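Local coordinates for protein flavodoxin (Fusobacterium nucleatum, PDB 6OHK) that binds flavin mononucleotide and probably serves as a low-potential electron donor to a number of redox enzymes, at residues 46-52 / 78-84; 93-99 / 126-131; 141-145 / 157-161. The protein carries 1 engineered substitution. One frame throughout, in Å; residues are numbered along the deposited sequence.

Contact 1 of 3, residues 46-52 / 78-84; sequences IENFENL and IDFTGKV
Residues 46-48 form the end of a 3-10 segment, and after a loop the chain enters strand 51-59 at Asn51. Residues 78-84 run irregularly from the end of helix 72-77 to the first residue of strand 84-90, with a type II turn from Phe80 to Lys83 closed by Lys83 N to Phe80 O at 2.9 Å. Gly82 sits in this turn at phi/psi 82/-8, where a side chain would jam against the preceding carbonyl. Where the two strands begin they pair in parallel, Asn51 opposite Val84 with CA atoms 5.1 Å apart. Val84 N donates to Glu50 O (2.9 Å), and Leu52 N to Val84 O (2.9 Å). In the central sheet of the flavodoxin fold these are successive parallel strands of a beta-alpha-beta crossover, whose connection includes helix 72-77; Asn51 also pairs with Gly8 of strand 7-11. Lys83, with chi1 to chi4 m, t, t, m, extends back toward the end of the 3-10 segment, and its NZ donates to Glu47 O (3.0 Å) and Phe49 O (2.8 Å). Lys83 CD packs on Leu52 CD1 at 3.8 Å. Beside it Ile46 CG2 meets Phe80 CZ at 3.8 Å, Leu52 CD1 meets Phe80 CE2 at 3.9 Å, and Ile46 CB meets Ile78 CD1 at 3.9 Å; Leu75 of helix 72-77 also touches Ile46 and Phe80. At the exposed margins, one water links Glu47 OE1 (2.8 Å) to Asp79 N (2.9 Å), and another joins Glu50 OE1 (2.5 Å) to Gly82 O (2.8 Å), the same carboxylate forming a salt bridge with Lys5.

Contact 2 of 3, residues 93-99 / 126-131; sequences QFAFGES and GYHYEE. With FMN (flavin mononucleotide), chain B.
A single carbonyl, Gly97 O, accepts two successive backbone amides, Glu130 N at 2.9 Å and Glu131 N at 3.1 Å, so two segments without regular secondary structure are joined by a bifurcated acceptor. Both are loops at the FMN end of the flavodoxin fold: 93-99 follows strand 84-90, whereas residues 126-131 lie between strands 117-118 and 135-136. Residues 93-95 have helical backbone angles, whereas 127-129 are extended; the closest CA pairs are Gln93 with His128 (6.3 Å), Gly97 with Tyr129 (5.0 Å) and Glu98 with Glu131 (4.5 Å). Gly97 suits this closeness, since a CB there would clash with Glu130 OE1. Glu98 CA adds a CA-H...O contact to Glu131 O at 3.3 Å.

At the other end Gln93, chi1 p and chi2 t, reaches across so that its OE1 accepts from His128 N at 2.8 Å, while its NE2 bonds to Asp146 and Gln150. The Phe94 and His128 rings lie obliquely, centroids 5.5 Å apart. Between these ends water fills the gap: one molecule joins Gln93 O and His128 O, each at 2.8 Å, and another joins Phe94 O (2.9 Å) to Glu130 OE1 (2.7 Å).

Segment 93-99 also forms one wall of the FMN pocket, where Tyr59 and Glu148 bond the cofactor too. Phe96, chi1 m, points away from 126-131 and lays its ring face over the isoalloxazine, with CD2 3.3 Å from FMN C10. Ser99 O accepts from FMN N3 at 2.9 Å, and Ser99 OG, with chi1 p, donates to FMN O4 at 2.9 Å.

Contact 3 of 3, residues 141-145 / 157-161; sequences IGLAL and RIGDW
Strand against helix, the layered packing of the flavodoxin alpha/beta sandwich, is what joins 141-145 to 157-161: strand 143-145 of the central sheet runs nearly antiparallel to the helical segment, at 171°, with the axes 9.5 Å apart at closest. Leu143, chi1 t and chi2 p, is the main bump. It enters a hollow walled by Arg157, Ile158 and Trp161, where Leu143 CD1 lies 3.7 Å from Arg157 O and Leu143 CD2 3.9 Å from Ile158 CG1. Trp161, chi1 t, lays its indole flat against the base of this leucine, and Leu143 CB stands 3.7 Å from the five-membered ring centroid, 5° off the normal, a CH-pi contact. Leu145, chi1 m and chi2 t, fits between Arg157 and Ile158, CD2 to Arg157 CB 3.9 Å and CD1 to Ile158 CG1 4.0 Å. Beyond it, Ile21 of helix 17-28 touches Leu145, and Ile25 of that helix touches Ile158, continuing the apolar layer. The polar ends find hydrogen-bond partners outside the two segments: Trp161 NE1 donates to Gly120 O, and Arg157 NH1 to Gln150 OE1. The Arg157 guanidinium still lies beside the strand, with Ala144 O over one face, 4.0 Å from Arg157 NH1.

Overall arrangement
Contacts 1 and 3 are buried and both reach the central sheet, whereas contact 2 is a surface contact of loops beside the flavin. Contact 1 pairs neighbouring strands edge to edge and combines backbone bonds with a buried lysine; contact 3 packs a helix on the sheet through side-chain shape, without hydrogen bonds between its segments. Contact 2 relies on backbone amides, a glutamine and water. Contacts 1 and 2 lie on opposite sides of the chain's centre, their centres about 31 Å apart. Contacts 2 and 3 touch: Tyr127 OH is 2.6 Å from Ala144 O, a probable hydrogen bond, and 3.2 Å from Arg157 CZ, linking the surface loop to the core.

Contact 1 of 3, residues 46-52 / 78-84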
loop_
_atom_site.group_PDB
_atom_site.type_symbol
_atom_site.label_atom_id
_atom_site.label_comp_id
_atom_site.label_asym_id
_atom_site.label_seq_id
_atom_site.Cartn_x
_atom_site.Cartn_y
_atom_site.Cartn_z
ATOM N N ILE A 46 -4.570 -12.648 3.988
ATOM C CA ILE A 46 -3.490 -12.300 3.076
ATOM C C ILE A 46 -2.879 -13.554 2.472
ATOM O O ILE A 46 -2.415 -13.543 1.326
ATOM C CB ILE A 46 -2.466 -11.414 3.822
ATOM C CG1 ILE A 46 -3.082 -10.044 4.066
ATOM C CG2 ILE A 46 -1.125 -11.321 3.067
ATOM C CD1 ILE A 46 -2.271 -9.015 4.856
ATOM N N GLU A 47 -2.863 -14.661 3.223
ATOM C CA GLU A 47 -2.323 -15.927 2.726
ATOM C C GLU A 47 -3.034 -16.403 1.467
ATOM O O GLU A 47 -2.443 -17.163 0.672
ATOM C CB GLU A 47 -2.456 -16.991 3.815
ATOM C CG GLU A 47 -1.377 -18.048 3.906
ATOM C CD GLU A 47 -1.383 -18.679 5.295
ATOM O OE1 GLU A 47 -0.388 -18.522 6.048
ATOM O OE2 GLU A 47 -2.418 -19.286 5.649
ATOM N N ASN A 48 -4.290 -16.019 1.273
ATOM C CA ASN A 48 -5.160 -16.581 0.248
ATOM C C ASN A 48 -5.000 -15.959 -1.134
ATOM O O ASN A 48 -5.660 -16.432 -2.071
ATOM C CB ASN A 48 -6.613 -16.405 0.676
ATOM C CG ASN A 48 -6.932 -17.146 1.947
ATOM O OD1 ASN A 48 -6.244 -18.097 2.315
ATOM N ND2 ASN A 48 -7.994 -16.715 2.622
ATOM N N PHE A 49 -4.172 -14.930 -1.298
ATOM C CA PHE A 49 -4.063 -14.212 -2.549
ATOM C C PHE A 49 -2.628 -14.216 -3.024
ATOM O O PHE A 49 -1.686 -14.117 -2.235
ATOM C CB PHE A 49 -4.518 -12.755 -2.360
ATOM C CG PHE A 49 -5.928 -12.655 -1.915
ATOM C CD1 PHE A 49 -6.938 -12.643 -2.841
ATOM C CD2 PHE A 49 -6.272 -12.657 -0.576
ATOM C CE1 PHE A 49 -8.254 -12.619 -2.459
ATOM C CE2 PHE A 49 -7.558 -12.646 -0.180
ATOM C CZ PHE A 49 -8.563 -12.623 -1.103
ATOM N N GLU A 50 -2.466 -14.258 -4.342
ATOM C CA GLU A 50 -1.162 -14.083 -4.958
ATOM C C GLU A 50 -0.897 -12.654 -5.356
ATOM O O GLU A 50 0.264 -12.286 -5.513
ATOM C CB GLU A 50 -1.017 -14.992 -6.182
ATOM C CG GLU A 50 -1.179 -16.500 -5.811
ATOM C CD GLU A 50 -0.826 -17.453 -6.949
ATOM O OE1 GLU A 50 -0.163 -17.026 -7.920
ATOM O OE2 GLU A 50 -1.214 -18.640 -6.864
ATOM N N ASN A 51 -1.943 -11.887 -5.606
ATOM C CA ASN A 51 -1.855 -10.484 -5.948
ATOM C C ASN A 51 -2.440 -9.698 -4.788
ATOM O O ASN A 51 -3.569 -9.975 -4.377
ATOM C CB ASN A 51 -2.696 -10.197 -7.192
ATOM C CG ASN A 51 -2.198 -10.926 -8.415
ATOM O OD1 ASN A 51 -0.996 -11.129 -8.562
ATOM N ND2 ASN A 51 -3.118 -11.303 -9.307
ATOM N N LEU A 52 -1.689 -8.731 -4.255
ATOM C CA LEU A 52 -2.081 -7.999 -3.058
ATOM C C LEU A 52 -1.851 -6.515 -3.223
ATOM O O LEU A 52 -0.863 -6.082 -3.816
ATOM C CB LEU A 52 -1.224 -8.465 -1.888
ATOM C CG LEU A 52 -1.528 -9.860 -1.354
ATOM C CD1 LEU A 52 -0.383 -10.348 -0.488
ATOM C CD2 LEU A 52 -2.813 -9.878 -0.548
ATOM N N ILE A 78 3.381 -15.402 7.437
ATOM C CA ILE A 78 2.925 -15.782 6.111
ATOM C C ILE A 78 4.117 -15.942 5.183
ATOM O O ILE A 78 5.061 -15.148 5.214
ATOM C CB ILE A 78 1.961 -14.699 5.595
ATOM C CG1 ILE A 78 0.731 -14.639 6.493
ATOM C CG2 ILE A 78 1.573 -14.935 4.120
ATOM C CD1 ILE A 78 -0.239 -13.512 6.161
ATOM N N ASP A 79 4.058 -16.958 4.331
ATOM C CA ASP A 79 5.051 -17.147 3.290
ATOM C C ASP A 79 4.614 -16.326 2.083
ATOM O O ASP A 79 3.577 -16.613 1.481
ATOM C CB ASP A 79 5.135 -18.624 2.916
ATOM C CG ASP A 79 6.259 -18.915 1.974
ATOM O OD1 ASP A 79 6.967 -17.995 1.554
ATOM O OD2 ASP A 79 6.455 -20.117 1.643
ATOM N N PHE A 80 5.373 -15.290 1.749
ATOM C CA PHE A 80 5.049 -14.421 0.620
ATOM C C PHE A 80 5.696 -14.865 -0.690
ATOM O O PHE A 80 5.554 -14.179 -1.704
ATOM C CB PHE A 80 5.430 -12.955 0.926
ATOM C CG PHE A 80 4.457 -12.239 1.812
ATOM C CD1 PHE A 80 4.489 -12.404 3.187
ATOM C CD2 PHE A 80 3.499 -11.390 1.266
ATOM C CE1 PHE A 80 3.584 -11.723 4.005
ATOM C CE2 PHE A 80 2.587 -10.746 2.077
ATOM C CZ PHE A 80 2.640 -10.901 3.433
ATOM N N THR A 81 6.347 -16.035 -0.708
ATOM C CA THR A 81 6.932 -16.558 -1.944
ATOM C C THR A 81 5.877 -16.610 -3.025
ATOM O O THR A 81 4.782 -17.102 -2.795
ATOM C CB THR A 81 7.502 -17.956 -1.701
ATOM O OG1 THR A 81 8.498 -17.860 -0.685
ATOM C CG2 THR A 81 8.137 -18.499 -2.978
ATOM N N GLY A 82 6.192 -16.083 -4.194
ATOM C CA GLY A 82 5.267 -16.104 -5.302
ATOM C C GLY A 82 4.220 -15.012 -5.289
ATOM O O GLY A 82 3.502 -14.865 -6.286
ATOM N N LYS A 83 4.118 -14.239 -4.215
ATOM C CA LYS A 83 3.157 -13.154 -4.137
ATOM C C LYS A 83 3.730 -11.882 -4.708
ATOM O O LYS A 83 4.932 -11.625 -4.645
ATOM C CB LYS A 83 2.669 -12.943 -2.712
ATOM C CG LYS A 83 2.044 -14.187 -2.085
ATOM C CD LYS A 83 1.322 -13.783 -0.798
ATOM C CE LYS A 83 0.836 -14.978 0.021
ATOM N NZ LYS A 83 -0.088 -15.854 -0.756
ATOM N N VAL A 84 2.839 -11.075 -5.273
ATOM C CA VAL A 84 3.164 -9.806 -5.891
ATOM C C VAL A 84 2.352 -8.745 -5.165
ATOM O O VAL A 84 1.117 -8.832 -5.116
ATOM C CB VAL A 84 2.805 -9.833 -7.382
ATOM C CG1 VAL A 84 3.181 -8.518 -8.029
ATOM C CG2 VAL A 84 3.508 -10.997 -8.076
HETATM O O HOH W 1 1.854 -18.894 4.453
HETATM O O HOH W 2 2.299 -17.106 -7.403
#

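Contact 2 of 3, residues 93-99 / 126-131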
loop_
_atom_site.group_PDB
_atom_site.type_symbol
_atom_site.label_atom_id
_atom_site.label_comp_id
_atom_site.label_asym_id
_atom_site.label_seq_id
_atom_site.Cartn_x
_atom_site.Cartn_y
_atom_site.Cartn_z
ATOM N N GLN A 93 2.818 15.246 3.760
ATOM C CA GLN A 93 4.256 15.384 3.542
ATOM C C GLN A 93 4.812 16.654 4.158
ATOM O O GLN A 93 6.021 16.718 4.411
ATOM C CB GLN A 93 4.572 15.327 2.042
ATOM C CG GLN A 93 4.051 16.550 1.263
ATOM C CD GLN A 93 3.878 16.240 -0.200
ATOM O OE1 GLN A 93 4.806 16.449 -1.005
ATOM N NE2 GLN A 93 2.718 15.720 -0.556
ATOM N N PHE A 94 3.978 17.666 4.381
ATOM C CA PHE A 94 4.461 18.934 4.922
ATOM C C PHE A 94 4.499 18.902 6.431
ATOM O O PHE A 94 5.459 19.396 7.051
ATOM C CB PHE A 94 3.618 20.081 4.369
ATOM C CG PHE A 94 3.843 20.311 2.908
ATOM C CD1 PHE A 94 4.974 20.974 2.462
ATOM C CD2 PHE A 94 2.960 19.848 1.980
ATOM C CE1 PHE A 94 5.187 21.165 1.097
ATOM C CE2 PHE A 94 3.178 20.043 0.623
ATOM C CZ PHE A 94 4.285 20.696 0.190
ATOM N N ALA A 95 3.495 18.318 7.053
ATOM C CA ALA A 95 3.453 18.261 8.502
ATOM C C ALA A 95 4.402 17.236 9.059
ATOM O O ALA A 95 4.783 17.335 10.232
ATOM C CB ALA A 95 2.036 17.978 8.977
ATOM N N PHE A 96 4.786 16.236 8.260
ATOM C CA PHE A 96 5.632 15.134 8.700
ATOM C C PHE A 96 6.790 15.005 7.726
ATOM O O PHE A 96 6.878 14.045 6.961
ATOM C CB PHE A 96 4.800 13.856 8.818
ATOM C CG PHE A 96 3.667 14.027 9.768
ATOM C CD1 PHE A 96 3.878 13.997 11.140
ATOM C CD2 PHE A 96 2.392 14.311 9.309
ATOM C CE1 PHE A 96 2.833 14.216 12.017
ATOM C CE2 PHE A 96 1.352 14.544 10.192
ATOM C CZ PHE A 96 1.590 14.498 11.549
ATOM N N GLY A 97 7.706 15.967 7.767
ATOM C CA GLY A 97 8.775 16.029 6.800
ATOM C C GLY A 97 9.826 14.952 6.925
ATOM O O GLY A 97 10.654 14.843 6.020
ATOM N N GLU A 98 9.827 14.179 8.003
ATOM C CA GLU A 98 10.746 13.058 8.154
ATOM C C GLU A 98 10.028 11.723 8.236
ATOM O O GLU A 98 10.693 10.704 8.442
ATOM C CB GLU A 98 11.662 13.191 9.378
ATOM C CG GLU A 98 12.476 14.456 9.356
ATOM C CD GLU A 98 13.574 14.462 10.406
ATOM O OE1 GLU A 98 13.731 15.494 11.095
ATOM O OE2 GLU A 98 14.277 13.435 10.540
ATOM N N SER A 99 8.709 11.678 8.035
ATOM C CA SER A 99 7.992 10.406 8.205
ATOM C C SER A 99 6.822 10.279 7.244
ATOM O O SER A 99 5.872 9.543 7.532
ATOM C CB SER A 99 7.550 10.195 9.642
ATOM O OG SER A 99 6.650 11.182 10.097
ATOM N N GLY A 126 7.653 15.942 -7.416
ATOM C CA GLY A 126 6.446 16.621 -6.992
ATOM C C GLY A 126 6.114 16.433 -5.541
ATOM O O GLY A 126 5.051 16.878 -5.105
ATOM N N TYR A 127 6.974 15.771 -4.784
ATOM C CA TYR A 127 6.818 15.616 -3.349
ATOM C C TYR A 127 7.885 16.421 -2.633
ATOM O O TYR A 127 8.982 16.640 -3.156
ATOM C CB TYR A 127 6.973 14.161 -2.946
ATOM C CG TYR A 127 5.899 13.245 -3.425
ATOM C CD1 TYR A 127 4.756 13.033 -2.670
ATOM C CD2 TYR A 127 6.028 12.555 -4.621
ATOM C CE1 TYR A 127 3.789 12.142 -3.092
ATOM C CE2 TYR A 127 5.070 11.673 -5.044
ATOM C CZ TYR A 127 3.957 11.463 -4.292
ATOM O OH TYR A 127 3.041 10.553 -4.770
ATOM N N HIS A 128 7.581 16.799 -1.407
ATOM C CA HIS A 128 8.513 17.491 -0.530
ATOM C C HIS A 128 8.851 16.581 0.629
ATOM O O HIS A 128 7.941 16.053 1.280
ATOM C CB HIS A 128 7.892 18.773 0.029
ATOM C CG HIS A 128 8.859 19.623 0.799
ATOM N ND1 HIS A 128 9.272 19.306 2.076
ATOM C CD2 HIS A 128 9.501 20.769 0.471
ATOM C CE1 HIS A 128 10.127 20.217 2.502
ATOM N NE2 HIS A 128 10.279 21.119 1.548
ATOM N N TYR A 129 10.133 16.428 0.940
ATOM C CA TYR A 129 10.512 15.700 2.130
ATOM C C TYR A 129 11.853 16.218 2.614
ATOM O O TYR A 129 12.694 16.641 1.808
ATOM C CB TYR A 129 10.549 14.179 1.951
ATOM C CG TYR A 129 11.648 13.645 1.038
ATOM C CD1 TYR A 129 11.480 13.586 -0.316
ATOM C CD2 TYR A 129 12.834 13.176 1.565
ATOM C CE1 TYR A 129 12.475 13.094 -1.142
ATOM C CE2 TYR A 129 13.833 12.671 0.761
ATOM C CZ TYR A 129 13.628 12.625 -0.595
ATOM O OH TYR A 129 14.658 12.139 -1.400
ATOM N N GLU A 130 12.039 16.177 3.916
ATOM C CA GLU A 130 13.323 16.497 4.536
ATOM C C GLU A 130 14.165 15.236 4.655
ATOM O O GLU A 130 15.323 15.215 4.226
ATOM C CB GLU A 130 13.108 17.155 5.900
ATOM C CG GLU A 130 12.385 18.520 5.809
ATOM C CD GLU A 130 11.798 18.972 7.143
ATOM O OE1 GLU A 130 10.735 19.635 7.136
ATOM O OE2 GLU A 130 12.394 18.659 8.196
ATOM N N GLU A 131 13.587 14.164 5.183
ATOM C CA GLU A 131 14.222 12.857 5.237
ATOM C C GLU A 131 13.135 11.826 4.981
ATOM O O GLU A 131 11.957 12.086 5.232
ATOM C CB GLU A 131 14.851 12.593 6.593
ATOM C CG GLU A 131 15.963 13.584 6.988
ATOM C CD GLU A 131 17.127 13.641 5.996
ATOM O OE1 GLU A 131 17.842 14.670 5.987
ATOM O OE2 GLU A 131 17.338 12.672 5.231
HETATM N N1 FMN B . 1.206 11.400 7.979
HETATM C C2 FMN B . 2.509 11.031 7.607
HETATM O O2 FMN B . 2.851 11.035 6.472
HETATM N N3 FMN B . 3.427 10.680 8.658
HETATM C C4 FMN B . 3.135 10.678 9.995
HETATM O O4 FMN B . 4.001 10.351 10.780
HETATM C C4A FMN B . 1.817 11.076 10.345
HETATM N N5 FMN B . 1.462 11.106 11.692
HETATM C C5A FMN B . 0.150 11.577 11.975
HETATM C C6 FMN B . -0.211 11.754 13.324
HETATM C C7 FMN B . -1.481 12.191 13.645
HETATM C C7M FMN B . -1.769 12.260 15.153
HETATM C C8 FMN B . -2.368 12.558 12.644
HETATM C C8M FMN B . -3.762 12.995 13.042
HETATM C C9 FMN B . -2.010 12.390 11.308
HETATM C C9A FMN B . -0.756 11.935 10.985
HETATM N N10 FMN B . -0.399 11.768 9.586
HETATM C C10 FMN B . 0.900 11.397 9.312
HETATM C "C1'" FMN B . -1.344 12.103 8.523
HETATM C "C2'" FMN B . -2.385 10.962 8.310
HETATM O "O2'" FMN B . -1.771 9.732 7.970
HETATM C "C3'" FMN B . -3.312 11.355 7.145
HETATM O "O3'" FMN B . -4.093 12.448 7.584
HETATM C "C4'" FMN B . -4.215 10.254 6.591
HETATM O "O4'" FMN B . -4.876 10.762 5.438
HETATM C "C5'" FMN B . -5.249 9.764 7.597
HETATM O "O5'" FMN B . -5.891 8.631 7.036
HETATM P P FMN B . -7.207 8.020 7.728
HETATM O O1P FMN B . -7.573 6.870 6.816
HETATM O O2P FMN B . -6.916 7.581 9.122
HETATM O O3P FMN B . -8.272 9.124 7.718
HETATM O O HOH W 3 7.802 14.630 3.657
HETATM O O HOH W 4 4.970 18.863 -2.768
HETATM O O HOH W 5 8.237 19.586 6.156
#

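Contact 3 of 3, residues 141-145 / 157-161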
loop_
_atom_site.group_PDB
_atom_site.type_symbol
_atom_site.label_atom_id
_atom_site.label_comp_id
_atom_site.label_asym_id
_atom_site.label_seq_id
_atom_site.Cartn_x
_atom_site.Cartn_y
_atom_site.Cartn_z
ATOM N N ILE A 141 8.890 3.297 -2.260
ATOM C CA ILE A 141 8.624 1.867 -2.306
ATOM C C ILE A 141 7.152 1.524 -2.540
ATOM O O ILE A 141 6.799 0.332 -2.529
ATOM C CB ILE A 141 9.158 1.167 -1.050
ATOM C CG1 ILE A 141 8.474 1.683 0.233
ATOM C CG2 ILE A 141 10.682 1.305 -1.000
ATOM C CD1 ILE A 141 9.021 1.172 1.500
ATOM N N GLY A 142 6.309 2.511 -2.792
ATOM C CA GLY A 142 4.916 2.281 -3.116
ATOM C C GLY A 142 4.295 3.572 -3.572
ATOM O O GLY A 142 4.985 4.570 -3.820
ATOM N N LEU A 143 2.980 3.570 -3.625
ATOM C CA LEU A 143 2.226 4.757 -3.968
ATOM C C LEU A 143 2.057 5.625 -2.737
ATOM O O LEU A 143 1.574 5.142 -1.704
ATOM C CB LEU A 143 0.866 4.333 -4.493
ATOM C CG LEU A 143 -0.046 5.427 -4.983
ATOM C CD1 LEU A 143 0.587 6.182 -6.148
ATOM C CD2 LEU A 143 -1.376 4.877 -5.333
ATOM N N ALA A 144 2.445 6.896 -2.837
ATOM C CA ALA A 144 2.421 7.826 -1.706
ATOM C C ALA A 144 1.352 8.875 -1.959
ATOM O O ALA A 144 1.464 9.670 -2.908
ATOM C CB ALA A 144 3.805 8.451 -1.534
ATOM N N LEU A 145 0.308 8.871 -1.164
ATOM C CA LEU A 145 -0.812 9.769 -1.372
ATOM C C LEU A 145 -0.861 10.798 -0.255
ATOM O O LEU A 145 -0.518 10.512 0.895
ATOM C CB LEU A 145 -2.127 9.011 -1.448
ATOM C CG LEU A 145 -2.171 7.975 -2.575
ATOM C CD1 LEU A 145 -3.438 7.168 -2.492
ATOM C CD2 LEU A 145 -2.042 8.624 -3.936
ATOM N N ARG A 157 -2.688 9.586 -9.749
ATOM C CA ARG A 157 -1.660 8.785 -9.093
ATOM C C ARG A 157 -2.109 7.344 -8.954
ATOM O O ARG A 157 -1.353 6.414 -9.279
ATOM C CB ARG A 157 -1.294 9.363 -7.735
ATOM C CG ARG A 157 -0.389 10.575 -7.807
ATOM C CD ARG A 157 -0.159 11.217 -6.467
ATOM N NE ARG A 157 0.907 12.206 -6.541
ATOM C CZ ARG A 157 1.190 13.067 -5.571
ATOM N NH1 ARG A 157 0.440 13.147 -4.490
ATOM N NH2 ARG A 157 2.239 13.853 -5.696
ATOM N N ILE A 158 -3.334 7.136 -8.506
ATOM C CA ILE A 158 -3.848 5.778 -8.350
ATOM C C ILE A 158 -4.006 5.101 -9.705
ATOM O O ILE A 158 -3.603 3.949 -9.878
ATOM C CB ILE A 158 -5.168 5.783 -7.563
ATOM C CG1 ILE A 158 -4.952 6.262 -6.128
ATOM C CG2 ILE A 158 -5.803 4.390 -7.590
ATOM C CD1 ILE A 158 -6.225 6.418 -5.344
ATOM N N GLY A 159 -4.651 5.769 -10.666
ATOM C CA GLY A 159 -4.900 5.119 -11.952
ATOM C C GLY A 159 -3.620 4.699 -12.638
ATOM O O GLY A 159 -3.522 3.593 -13.174
ATOM N N ASP A 160 -2.618 5.568 -12.638
ATOM C CA ASP A 160 -1.352 5.221 -13.251
ATOM C C ASP A 160 -0.694 4.059 -12.524
ATOM O O ASP A 160 -0.085 3.183 -13.143
ATOM C CB ASP A 160 -0.391 6.403 -13.191
ATOM C CG ASP A 160 -0.742 7.527 -14.140
ATOM O OD1 ASP A 160 -1.639 7.378 -14.999
ATOM O OD2 ASP A 160 -0.074 8.585 -13.992
ATOM N N TRP A 161 -0.773 4.058 -11.192
ATOM C CA TRP A 161 -0.126 3.007 -10.409
ATOM C C TRP A 161 -0.796 1.651 -10.614
ATOM O O TRP A 161 -0.122 0.631 -10.750
ATOM C CB TRP A 161 -0.175 3.429 -8.945
ATOM C CG TRP A 161 0.555 2.562 -7.989
ATOM C CD1 TRP A 161 1.902 2.524 -7.797
ATOM C CD2 TRP A 161 -0.011 1.628 -7.064
ATOM N NE1 TRP A 161 2.215 1.640 -6.805
ATOM C CE2 TRP A 161 1.063 1.062 -6.345
ATOM C CE3 TRP A 161 -1.304 1.213 -6.783
ATOM C CZ2 TRP A 161 0.868 0.138 -5.327
ATOM C CZ3 TRP A 161 -1.476 0.270 -5.775
ATOM C CH2 TRP A 161 -0.397 -0.237 -5.076
#